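Local structure of 2-methyl-3-hydroxypyridine-5-carboxylic acid oxygenase (Mesorhizobium loti, 3ALJ) at residues T273-W278 against D288-M293; E15-G20 against G154-G159; S160-S165 against V283-D288. The protein catalyses the FAD-dependent oxygenation of 2-methyl-3-hydroxypyridine-5-carboxylic acid, a reaction that probably leads to opening of the pyridine ring. All coordinates share one frame; numbering follows the deposited sequence.

In the fold
From the N terminus, strand 13-17 runs into the glycine turn of contact 2, which waits 133 residues for its partner, the loop after strand 151-154. The chain goes straight on into helix 161-166, opening contact 3, and then builds most of the second sheet. Its strand 267-275 opens contact 1. The chain then re-enters the first sheet by strand 279-280, strand 283-285 closes contact 3, and helix 288-291 closes contact 1. Contacts 1 and 3 therefore cross and share D288, whereas contact 2 closes before contact 1 opens. Together they tie the end of strand 267-275, the mostly parallel sheet that binds FAD and helix 161-166 to one another, and all three touch FAD.

Contact 1: residues T273-W278 against D288-M293; sequences TKLDSW and DAAHAM. With FAD (flavin-adenine dinucleotide), chain B.
T273, A290 and W278 bury most of the surface where the end of strand 267-275 meets the short, weakly bonded helical turn near 288-291. T273 does the polar work. With chi1 at 55°, its OG1 lies between the backbone N and the carbonyl carbon and faces the helical turn, where it donates to D288 O at 2.9 Å and accepts from A292 N, also at 2.9 Å. A threonine suits this place because one hydroxyl serves both a carbonyl and an amide of the same turn. Its backbone joins in, T273 N bonding to A292 O at 3.0 Å.

A290 packs against W278, at the far end of segment 273-278. Its CB sits over one face of the W278 indole, 3.7 Å from the centroid of the five-membered ring, in a CH-pi contact that a methyl group is small enough to make. The six-membered ring meets H291 obliquely, the planes at 46°. At the indole edge, in its plane, a water accepts from W278 NE1 at 2.9 Å and from L275 N, and donates to A290 O, so that three buried polar groups share one solvent molecule.

D288 holds the cofactor: its N donates to FAD O2P at 2.8 Å, and D288 OD1 accepts from the ribityl hydroxyl O3' at 2.8 Å. T273 grips the carbonyl of that same aspartate, which is likely to steady the backbone of a residue that binds FAD directly.

Contact 2: residues E15-G20 against G154-G159; sequences EVAGGG and GADGVG. With FAD (flavin-adenine dinucleotide), chain B.
A17 and G18 lie tight against the turn G154-D156. A17 pairs with G154 as parallel strands do, CA to CA 5.3 Å, and A155 N donates to A17 O at 2.8 Å, although the bond is bent (131°) and the place of that oxygen is less sure. One residue on, G18 CA approaches A155 O at 3.5 Å in a CA-H...O contact of 167°. Only glycine fits here: a CB on G18 would run into A155 O, and the backbone angles would also press it against the carbonyl of A17. G18 belongs, with G20 and G23, to a GxGxxG pattern, consistent with the dinucleotide-binding strand-turn-helix of a Rossmann-type fold, in which G20 stands at the N-cap position of helix 21-32 and a side chain at G20 would clash with FAD O5B. Packing is looser at the flanks. V16 CG1 and A155 CB meet at 4.4 Å, and the CB atoms of A17 and D156 are 4.3 Å apart, while D156 CB turns to the adenine, 3.4 Å from FAD C5A. Toward the pyrophosphate the two segments part and a water fills in. It donates to A155 O at 2.7 Å and to FAD O1P, and accepts a weak bond from G20 N.

Contact 3: residues S160-S165 against V283-D288; sequences SKVRDS and VALVGD. With FAD (flavin-adenine dinucleotide), chain B.
S160 brings OG to the margin of L285, 4.4 Å from CD2, as the first residue of the contact and the N-cap of helix 161-166. The order D156-G157, S160, R163 matches the DGxxSxxR fingerprint of the aromatic hydroxylase family of flavoproteins. S160 OG also bonds to D156 OD1, and it accepts from R163 N at 2.9 Å, the capping bond for which a serine is suited. V162 supplies the greasy contact with strand 283-285: its CG1 lies 3.7 Å from V283 CG1 and 3.8 Å from L285 CD2, branched side chains filling the space between helix and sheet. R163 crosses L285 at about a right angle, CG 3.7 Å from CD1. Its chain then bends at chi3 (64°), setting the guanidinium beneath S160 CB and side-on to D164, NE to OD1 at 2.9 Å and NH2 to OD2 at 3.0 Å, while NH2 and NH1 also reach V158 O and A289 O. With a leucine in place of R163, D164 would probably lose its charged mate and the V158 and A289 carbonyls their donors. At S165, OG donates to K161 O at 2.9 Å, in the carbonyl plane, beside S165 N on the same oxygen.

Contact 1: residues T273-W278 against D288-M293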
# COMPACT_ATOMS: atom_id res chain seq x y z
N THR A 273 -9.04 -6.89 -6.37
CA THR A 273 -10.27 -7.55 -5.75
C THR A 273 -11.33 -6.51 -5.60
O THR A 273 -11.08 -5.36 -5.23
CB THR A 273 -10.01 -8.23 -4.32
OG1 THR A 273 -9.43 -7.23 -3.44
CG2 THR A 273 -8.93 -9.28 -4.43
N LYS A 274 -12.56 -6.95 -5.89
CA LYS A 274 -13.70 -6.05 -5.64
C LYS A 274 -14.87 -6.94 -5.15
O LYS A 274 -15.05 -8.02 -5.77
CB LYS A 274 -14.18 -5.25 -6.89
CG LYS A 274 -15.24 -4.15 -6.46
CD LYS A 274 -15.44 -3.27 -7.70
CE LYS A 274 -16.47 -2.25 -7.29
NZ LYS A 274 -16.59 -1.29 -8.54
N LEU A 275 -15.52 -6.51 -4.05
CA LEU A 275 -16.51 -7.38 -3.38
C LEU A 275 -17.91 -6.74 -3.33
O LEU A 275 -18.01 -5.56 -3.29
CB LEU A 275 -16.12 -7.62 -1.92
CG LEU A 275 -14.79 -8.29 -1.59
CD1 LEU A 275 -14.64 -8.63 -0.07
CD2 LEU A 275 -14.15 -9.20 -2.48
N ASP A 276 -18.92 -7.62 -3.24
CA ASP A 276 -20.35 -7.21 -3.06
C ASP A 276 -20.45 -6.32 -1.78
O ASP A 276 -21.17 -5.29 -1.70
CB ASP A 276 -21.26 -8.47 -3.01
CG ASP A 276 -22.74 -8.13 -2.86
OD1 ASP A 276 -23.33 -8.53 -1.82
OD2 ASP A 276 -23.26 -7.50 -3.80
N SER A 277 -19.78 -6.79 -0.73
CA SER A 277 -19.79 -6.13 0.56
C SER A 277 -18.55 -6.41 1.32
O SER A 277 -17.81 -7.33 0.90
CB SER A 277 -21.07 -6.52 1.37
OG SER A 277 -20.88 -7.87 1.80
N TRP A 278 -18.32 -5.67 2.38
CA TRP A 278 -17.05 -5.83 3.20
C TRP A 278 -17.29 -6.37 4.56
O TRP A 278 -16.37 -6.53 5.34
CB TRP A 278 -16.37 -4.44 3.35
CG TRP A 278 -15.85 -3.87 2.07
CD1 TRP A 278 -15.82 -4.44 0.79
CD2 TRP A 278 -15.27 -2.59 1.93
NE1 TRP A 278 -15.23 -3.54 -0.14
CE2 TRP A 278 -14.89 -2.42 0.58
CE3 TRP A 278 -14.99 -1.57 2.83
CZ2 TRP A 278 -14.21 -1.26 0.14
CZ3 TRP A 278 -14.37 -0.41 2.40
CH2 TRP A 278 -13.98 -0.27 1.08
N ASP A 288 -6.37 -5.14 1.16
CA ASP A 288 -6.42 -5.87 -0.09
C ASP A 288 -7.42 -7.11 -0.02
O ASP A 288 -7.83 -7.60 -1.10
CB ASP A 288 -5.03 -6.46 -0.38
CG ASP A 288 -4.08 -5.45 -1.07
OD1 ASP A 288 -4.44 -4.27 -1.19
OD2 ASP A 288 -3.00 -5.93 -1.48
N ALA A 289 -7.77 -7.54 1.17
CA ALA A 289 -8.82 -8.57 1.31
C ALA A 289 -10.12 -8.11 0.63
O ALA A 289 -10.93 -8.95 0.19
CB ALA A 289 -9.08 -8.86 2.78
N ALA A 290 -10.36 -6.77 0.65
CA ALA A 290 -11.60 -6.22 0.15
C ALA A 290 -11.46 -5.46 -1.13
O ALA A 290 -12.43 -5.36 -1.91
CB ALA A 290 -12.22 -5.32 1.23
N HIS A 291 -10.30 -4.77 -1.34
CA HIS A 291 -10.29 -3.73 -2.41
C HIS A 291 -8.90 -3.54 -3.00
O HIS A 291 -8.49 -2.44 -3.33
CB HIS A 291 -10.85 -2.40 -1.80
CG HIS A 291 -10.10 -1.90 -0.61
ND1 HIS A 291 -8.79 -1.48 -0.66
CD2 HIS A 291 -10.52 -1.72 0.67
CE1 HIS A 291 -8.43 -1.08 0.57
NE2 HIS A 291 -9.43 -1.23 1.38
N ALA A 292 -8.19 -4.62 -3.24
CA ALA A 292 -6.93 -4.46 -3.94
C ALA A 292 -7.07 -3.85 -5.30
O ALA A 292 -8.09 -4.09 -5.98
CB ALA A 292 -6.24 -5.81 -4.11
N MET A 293 -6.16 -2.95 -5.69
CA MET A 293 -6.33 -2.07 -6.84
C MET A 293 -5.07 -1.91 -7.64
O MET A 293 -3.99 -2.29 -7.18
CB MET A 293 -6.93 -0.75 -6.36
CG MET A 293 -5.96 0.06 -5.50
SD MET A 293 -6.66 1.68 -5.02
CE MET A 293 -7.71 1.14 -3.63
PA FAD B . -0.86 -7.14 2.85
O1A FAD B . 0.12 -6.01 2.87
O2A FAD B . -0.82 -8.09 1.80
O5B FAD B . -0.70 -7.88 4.25
C5B FAD B . -1.49 -9.07 4.57
C4B FAD B . -0.65 -9.71 5.66
O4B FAD B . -1.50 -10.86 6.04
C3B FAD B . 0.63 -10.32 5.22
O3B FAD B . 1.69 -10.02 6.15
C2B FAD B . 0.29 -11.84 5.07
O2B FAD B . 1.43 -12.70 5.30
C1B FAD B . -0.68 -12.08 6.18
N9A FAD B . -1.64 -13.10 5.91
C8A FAD B . -2.16 -13.53 4.71
N7A FAD B . -3.12 -14.45 4.89
C5A FAD B . -3.21 -14.64 6.26
C6A FAD B . -4.07 -15.40 7.05
N6A FAD B . -5.00 -16.23 6.47
N1A FAD B . -3.91 -15.31 8.37
C2A FAD B . -2.97 -14.55 8.94
N3A FAD B . -2.12 -13.75 8.24
C4A FAD B . -2.29 -13.80 6.89
N1 FAD B . 0.02 1.22 -1.93
C2 FAD B . 0.30 2.45 -1.54
O2 FAD B . -0.36 3.05 -0.67
N3 FAD B . 1.36 3.15 -2.12
C4 FAD B . 2.17 2.56 -3.09
O4 FAD B . 3.23 3.19 -3.48
C4X FAD B . 1.85 1.28 -3.49
N5 FAD B . 2.58 0.67 -4.57
C5X FAD B . 2.21 -0.59 -5.01
C6 FAD B . 2.83 -1.17 -6.13
C7 FAD B . 2.50 -2.44 -6.53
C7M FAD B . 3.23 -3.06 -7.76
C8 FAD B . 1.51 -3.14 -5.89
C8M FAD B . 1.08 -4.56 -6.33
C9 FAD B . 0.87 -2.57 -4.77
C9A FAD B . 1.18 -1.26 -4.35
N10 FAD B . 0.50 -0.62 -3.22
C10 FAD B . 0.82 0.63 -2.86
C1' FAD B . -0.64 -1.38 -2.53
C2' FAD B . -0.12 -2.00 -1.24
O2' FAD B . 1.00 -2.85 -1.54
C3' FAD B . -1.20 -2.91 -0.64
O3' FAD B . -2.51 -2.29 -0.93
C4' FAD B . -1.14 -3.04 0.83
O4' FAD B . 0.12 -3.70 1.14
C5' FAD B . -2.23 -3.93 1.36
O5' FAD B . -2.08 -4.03 2.77
P FAD B . -2.91 -5.17 3.49
O1P FAD B . -2.52 -5.08 4.91
O2P FAD B . -4.36 -5.14 3.12
O3P FAD B . -2.36 -6.54 2.84
O HOH W 1 -14.41 -4.02 -2.87

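Contact 2: residues E15-G20 against G154-G159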
# COMPACT_ATOMS: atom_id res chain seq x y z
N GLU A 15 -10.13 -9.79 17.25
CA GLU A 15 -9.07 -10.72 16.69
C GLU A 15 -8.87 -10.23 15.24
O GLU A 15 -9.81 -10.15 14.44
CB GLU A 15 -9.60 -12.19 16.71
CG GLU A 15 -9.75 -12.73 18.13
CD GLU A 15 -8.44 -13.14 18.72
OE1 GLU A 15 -7.39 -13.01 18.06
OE2 GLU A 15 -8.43 -13.59 19.87
N VAL A 16 -7.60 -9.93 14.91
CA VAL A 16 -7.22 -9.38 13.62
C VAL A 16 -6.41 -10.43 12.92
O VAL A 16 -5.40 -10.97 13.50
CB VAL A 16 -6.41 -8.11 13.83
CG1 VAL A 16 -5.92 -7.56 12.47
CG2 VAL A 16 -7.16 -7.06 14.60
N ALA A 17 -6.81 -10.82 11.72
CA ALA A 17 -6.00 -11.68 10.86
C ALA A 17 -5.21 -10.84 9.87
O ALA A 17 -5.81 -10.17 9.00
CB ALA A 17 -7.06 -12.57 10.09
N GLY A 18 -3.88 -11.01 9.94
CA GLY A 18 -2.95 -10.33 8.98
C GLY A 18 -2.19 -9.24 9.64
O GLY A 18 -2.74 -8.35 10.29
N GLY A 19 -0.90 -9.29 9.45
CA GLY A 19 0.03 -8.24 10.01
C GLY A 19 0.63 -7.35 9.00
O GLY A 19 1.77 -6.96 9.12
N GLY A 20 -0.14 -7.05 7.97
CA GLY A 20 0.27 -5.97 7.03
C GLY A 20 -0.20 -4.62 7.45
O GLY A 20 -0.52 -4.36 8.63
N GLY A 154 -10.67 -9.15 9.02
CA GLY A 154 -10.00 -9.89 7.93
C GLY A 154 -9.10 -8.91 7.19
O GLY A 154 -9.53 -8.25 6.29
N ALA A 155 -7.86 -8.82 7.65
CA ALA A 155 -6.82 -7.92 6.99
C ALA A 155 -5.74 -8.87 6.44
O ALA A 155 -4.54 -8.55 6.48
CB ALA A 155 -6.23 -7.03 8.12
N ASP A 156 -6.22 -9.96 5.83
CA ASP A 156 -5.31 -11.02 5.36
C ASP A 156 -5.04 -11.07 3.92
O ASP A 156 -4.75 -12.13 3.36
CB ASP A 156 -5.80 -12.38 6.01
CG ASP A 156 -7.26 -12.66 5.81
OD1 ASP A 156 -8.15 -11.77 5.68
OD2 ASP A 156 -7.62 -13.91 5.81
N GLY A 157 -5.07 -9.88 3.29
CA GLY A 157 -4.50 -9.76 1.96
C GLY A 157 -5.42 -10.21 0.80
O GLY A 157 -6.54 -10.64 1.02
N VAL A 158 -4.91 -10.18 -0.44
CA VAL A 158 -5.73 -10.47 -1.61
C VAL A 158 -6.25 -11.88 -1.58
O VAL A 158 -7.31 -12.12 -2.14
CB VAL A 158 -4.87 -10.34 -2.93
CG1 VAL A 158 -4.60 -8.96 -3.29
CG2 VAL A 158 -3.58 -11.15 -2.87
N GLY A 159 -5.48 -12.80 -0.91
CA GLY A 159 -5.96 -14.24 -0.76
C GLY A 159 -6.66 -14.48 0.55
O GLY A 159 -6.70 -15.64 0.98
PA FAD B . -0.86 -7.14 2.85
O1A FAD B . 0.12 -6.01 2.87
O2A FAD B . -0.82 -8.09 1.80
O5B FAD B . -0.70 -7.88 4.25
C5B FAD B . -1.49 -9.07 4.57
C4B FAD B . -0.65 -9.71 5.66
O4B FAD B . -1.50 -10.86 6.04
C3B FAD B . 0.63 -10.32 5.22
O3B FAD B . 1.69 -10.02 6.15
C2B FAD B . 0.29 -11.84 5.07
O2B FAD B . 1.43 -12.70 5.30
C1B FAD B . -0.68 -12.08 6.18
N9A FAD B . -1.64 -13.10 5.91
C8A FAD B . -2.16 -13.53 4.71
N7A FAD B . -3.12 -14.45 4.89
C5A FAD B . -3.21 -14.64 6.26
C6A FAD B . -4.07 -15.40 7.05
N6A FAD B . -5.00 -16.23 6.47
N1A FAD B . -3.91 -15.31 8.37
C2A FAD B . -2.97 -14.55 8.94
N3A FAD B . -2.12 -13.75 8.24
C4A FAD B . -2.29 -13.80 6.89
N1 FAD B . 0.02 1.22 -1.93
C2 FAD B . 0.30 2.45 -1.54
O2 FAD B . -0.36 3.05 -0.67
N3 FAD B . 1.36 3.15 -2.12
C4 FAD B . 2.17 2.56 -3.09
O4 FAD B . 3.23 3.19 -3.48
C4X FAD B . 1.85 1.28 -3.49
N5 FAD B . 2.58 0.67 -4.57
C5X FAD B . 2.21 -0.59 -5.01
C6 FAD B . 2.83 -1.17 -6.13
C7 FAD B . 2.50 -2.44 -6.53
C7M FAD B . 3.23 -3.06 -7.76
C8 FAD B . 1.51 -3.14 -5.89
C8M FAD B . 1.08 -4.56 -6.33
C9 FAD B . 0.87 -2.57 -4.77
C9A FAD B . 1.18 -1.26 -4.35
N10 FAD B . 0.50 -0.62 -3.22
C10 FAD B . 0.82 0.63 -2.86
C1' FAD B . -0.64 -1.38 -2.53
C2' FAD B . -0.12 -2.00 -1.24
O2' FAD B . 1.00 -2.85 -1.54
C3' FAD B . -1.20 -2.91 -0.64
O3' FAD B . -2.51 -2.29 -0.93
C4' FAD B . -1.14 -3.04 0.83
O4' FAD B . 0.12 -3.70 1.14
C5' FAD B . -2.23 -3.93 1.36
O5' FAD B . -2.08 -4.03 2.77
P FAD B . -2.91 -5.17 3.49
O1P FAD B . -2.52 -5.08 4.91
O2P FAD B . -4.36 -5.14 3.12
O3P FAD B . -2.36 -6.54 2.84
O HOH W 2 -2.83 -6.56 7.11

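Contact 3: residues S160-S165 against V283-D288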
# COMPACT_ATOMS: atom_id res chain seq x y z
N SER A 160 -7.28 -13.47 1.18
CA SER A 160 -7.95 -13.61 2.50
C SER A 160 -8.81 -14.88 2.63
O SER A 160 -9.79 -15.11 1.86
CB SER A 160 -8.97 -12.44 2.59
OG SER A 160 -9.74 -12.52 3.73
N LYS A 161 -8.42 -15.62 3.64
CA LYS A 161 -9.21 -16.79 4.05
C LYS A 161 -10.33 -16.43 4.96
O LYS A 161 -11.34 -17.16 5.02
CB LYS A 161 -8.28 -17.88 4.68
CG LYS A 161 -7.45 -18.64 3.60
CD LYS A 161 -6.54 -19.72 4.27
CE LYS A 161 -5.73 -20.37 3.18
NZ LYS A 161 -5.01 -21.47 3.89
N VAL A 162 -10.22 -15.32 5.71
CA VAL A 162 -11.37 -14.85 6.42
C VAL A 162 -12.50 -14.58 5.40
O VAL A 162 -13.66 -15.01 5.62
CB VAL A 162 -10.99 -13.59 7.27
CG1 VAL A 162 -12.25 -12.86 7.84
CG2 VAL A 162 -9.93 -13.95 8.36
N ARG A 163 -12.21 -13.90 4.28
CA ARG A 163 -13.19 -13.66 3.28
C ARG A 163 -13.66 -14.95 2.60
O ARG A 163 -14.88 -15.20 2.58
CB ARG A 163 -12.50 -12.82 2.20
CG ARG A 163 -13.42 -12.51 0.97
CD ARG A 163 -12.62 -11.91 -0.15
NE ARG A 163 -11.63 -12.84 -0.67
CZ ARG A 163 -10.44 -12.55 -1.12
NH1 ARG A 163 -9.95 -11.33 -1.15
NH2 ARG A 163 -9.71 -13.55 -1.61
N ASP A 164 -12.71 -15.79 2.18
CA ASP A 164 -13.19 -16.90 1.34
C ASP A 164 -13.80 -18.02 2.16
O ASP A 164 -14.60 -18.81 1.57
CB ASP A 164 -12.05 -17.36 0.48
CG ASP A 164 -11.73 -16.31 -0.67
OD1 ASP A 164 -12.63 -15.49 -0.99
OD2 ASP A 164 -10.66 -16.41 -1.22
N SER A 165 -13.48 -18.13 3.44
CA SER A 165 -14.23 -19.17 4.26
C SER A 165 -15.64 -18.84 4.46
O SER A 165 -16.49 -19.77 4.52
CB SER A 165 -13.58 -19.32 5.65
OG SER A 165 -13.66 -18.11 6.41
N VAL A 283 -17.74 -9.67 11.35
CA VAL A 283 -16.49 -9.73 10.51
C VAL A 283 -16.45 -8.53 9.58
O VAL A 283 -17.37 -8.23 8.85
CB VAL A 283 -16.54 -11.00 9.66
CG1 VAL A 283 -15.33 -11.01 8.67
CG2 VAL A 283 -16.45 -12.28 10.60
N ALA A 284 -15.27 -7.83 9.58
CA ALA A 284 -15.01 -6.74 8.59
C ALA A 284 -13.78 -7.10 7.84
O ALA A 284 -12.73 -7.50 8.43
CB ALA A 284 -14.75 -5.47 9.30
N LEU A 285 -13.90 -6.95 6.53
CA LEU A 285 -12.73 -7.17 5.59
C LEU A 285 -12.10 -5.81 5.31
O LEU A 285 -12.80 -4.88 4.90
CB LEU A 285 -13.23 -7.76 4.27
CG LEU A 285 -13.98 -9.10 4.51
CD1 LEU A 285 -14.40 -9.62 3.12
CD2 LEU A 285 -13.13 -10.17 5.24
N VAL A 286 -10.78 -5.71 5.47
CA VAL A 286 -10.04 -4.38 5.38
C VAL A 286 -8.87 -4.57 4.46
O VAL A 286 -8.14 -5.56 4.64
CB VAL A 286 -9.52 -3.89 6.77
CG1 VAL A 286 -10.78 -3.68 7.76
CG2 VAL A 286 -8.26 -4.67 7.36
N GLY A 287 -8.58 -3.62 3.58
CA GLY A 287 -7.33 -3.70 2.85
C GLY A 287 -7.48 -4.52 1.59
O GLY A 287 -8.57 -4.55 1.00
N ASP A 288 -6.37 -5.14 1.16
CA ASP A 288 -6.42 -5.87 -0.09
C ASP A 288 -7.42 -7.11 -0.02
O ASP A 288 -7.83 -7.60 -1.10
CB ASP A 288 -5.03 -6.46 -0.38
CG ASP A 288 -4.08 -5.45 -1.07
OD1 ASP A 288 -4.44 -4.27 -1.19
OD2 ASP A 288 -3.00 -5.93 -1.48
PA FAD B . -0.86 -7.14 2.85
O1A FAD B . 0.12 -6.01 2.87
O2A FAD B . -0.82 -8.09 1.80
O5B FAD B . -0.70 -7.88 4.25
C5B FAD B . -1.49 -9.07 4.57
C4B FAD B . -0.65 -9.71 5.66
O4B FAD B . -1.50 -10.86 6.04
C3B FAD B . 0.63 -10.32 5.22
O3B FAD B . 1.69 -10.02 6.15
C2B FAD B . 0.29 -11.84 5.07
O2B FAD B . 1.43 -12.70 5.30
C1B FAD B . -0.68 -12.08 6.18
N9A FAD B . -1.64 -13.10 5.91
C8A FAD B . -2.16 -13.53 4.71
N7A FAD B . -3.12 -14.45 4.89
C5A FAD B . -3.21 -14.64 6.26
C6A FAD B . -4.07 -15.40 7.05
N6A FAD B . -5.00 -16.23 6.47
N1A FAD B . -3.91 -15.31 8.37
C2A FAD B . -2.97 -14.55 8.94
N3A FAD B . -2.12 -13.75 8.24
C4A FAD B . -2.29 -13.80 6.89
N1 FAD B . 0.02 1.22 -1.93
C2 FAD B . 0.30 2.45 -1.54
O2 FAD B . -0.36 3.05 -0.67
N3 FAD B . 1.36 3.15 -2.12
C4 FAD B . 2.17 2.56 -3.09
O4 FAD B . 3.23 3.19 -3.48
C4X FAD B . 1.85 1.28 -3.49
N5 FAD B . 2.58 0.67 -4.57
C5X FAD B . 2.21 -0.59 -5.01
C6 FAD B . 2.83 -1.17 -6.13
C7 FAD B . 2.50 -2.44 -6.53
C7M FAD B . 3.23 -3.06 -7.76
C8 FAD B . 1.51 -3.14 -5.89
C8M FAD B . 1.08 -4.56 -6.33
C9 FAD B . 0.87 -2.57 -4.77
C9A FAD B . 1.18 -1.26 -4.35
N10 FAD B . 0.50 -0.62 -3.22
C10 FAD B . 0.82 0.63 -2.86
C1' FAD B . -0.64 -1.38 -2.53
C2' FAD B . -0.12 -2.00 -1.24
O2' FAD B . 1.00 -2.85 -1.54
C3' FAD B . -1.20 -2.91 -0.64
O3' FAD B . -2.51 -2.29 -0.93
C4' FAD B . -1.14 -3.04 0.83
O4' FAD B . 0.12 -3.70 1.14
C5' FAD B . -2.23 -3.93 1.36
O5' FAD B . -2.08 -4.03 2.77
P FAD B . -2.91 -5.17 3.49
O1P FAD B . -2.52 -5.08 4.91
O2P FAD B . -4.36 -5.14 3.12
O3P FAD B . -2.36 -6.54 2.84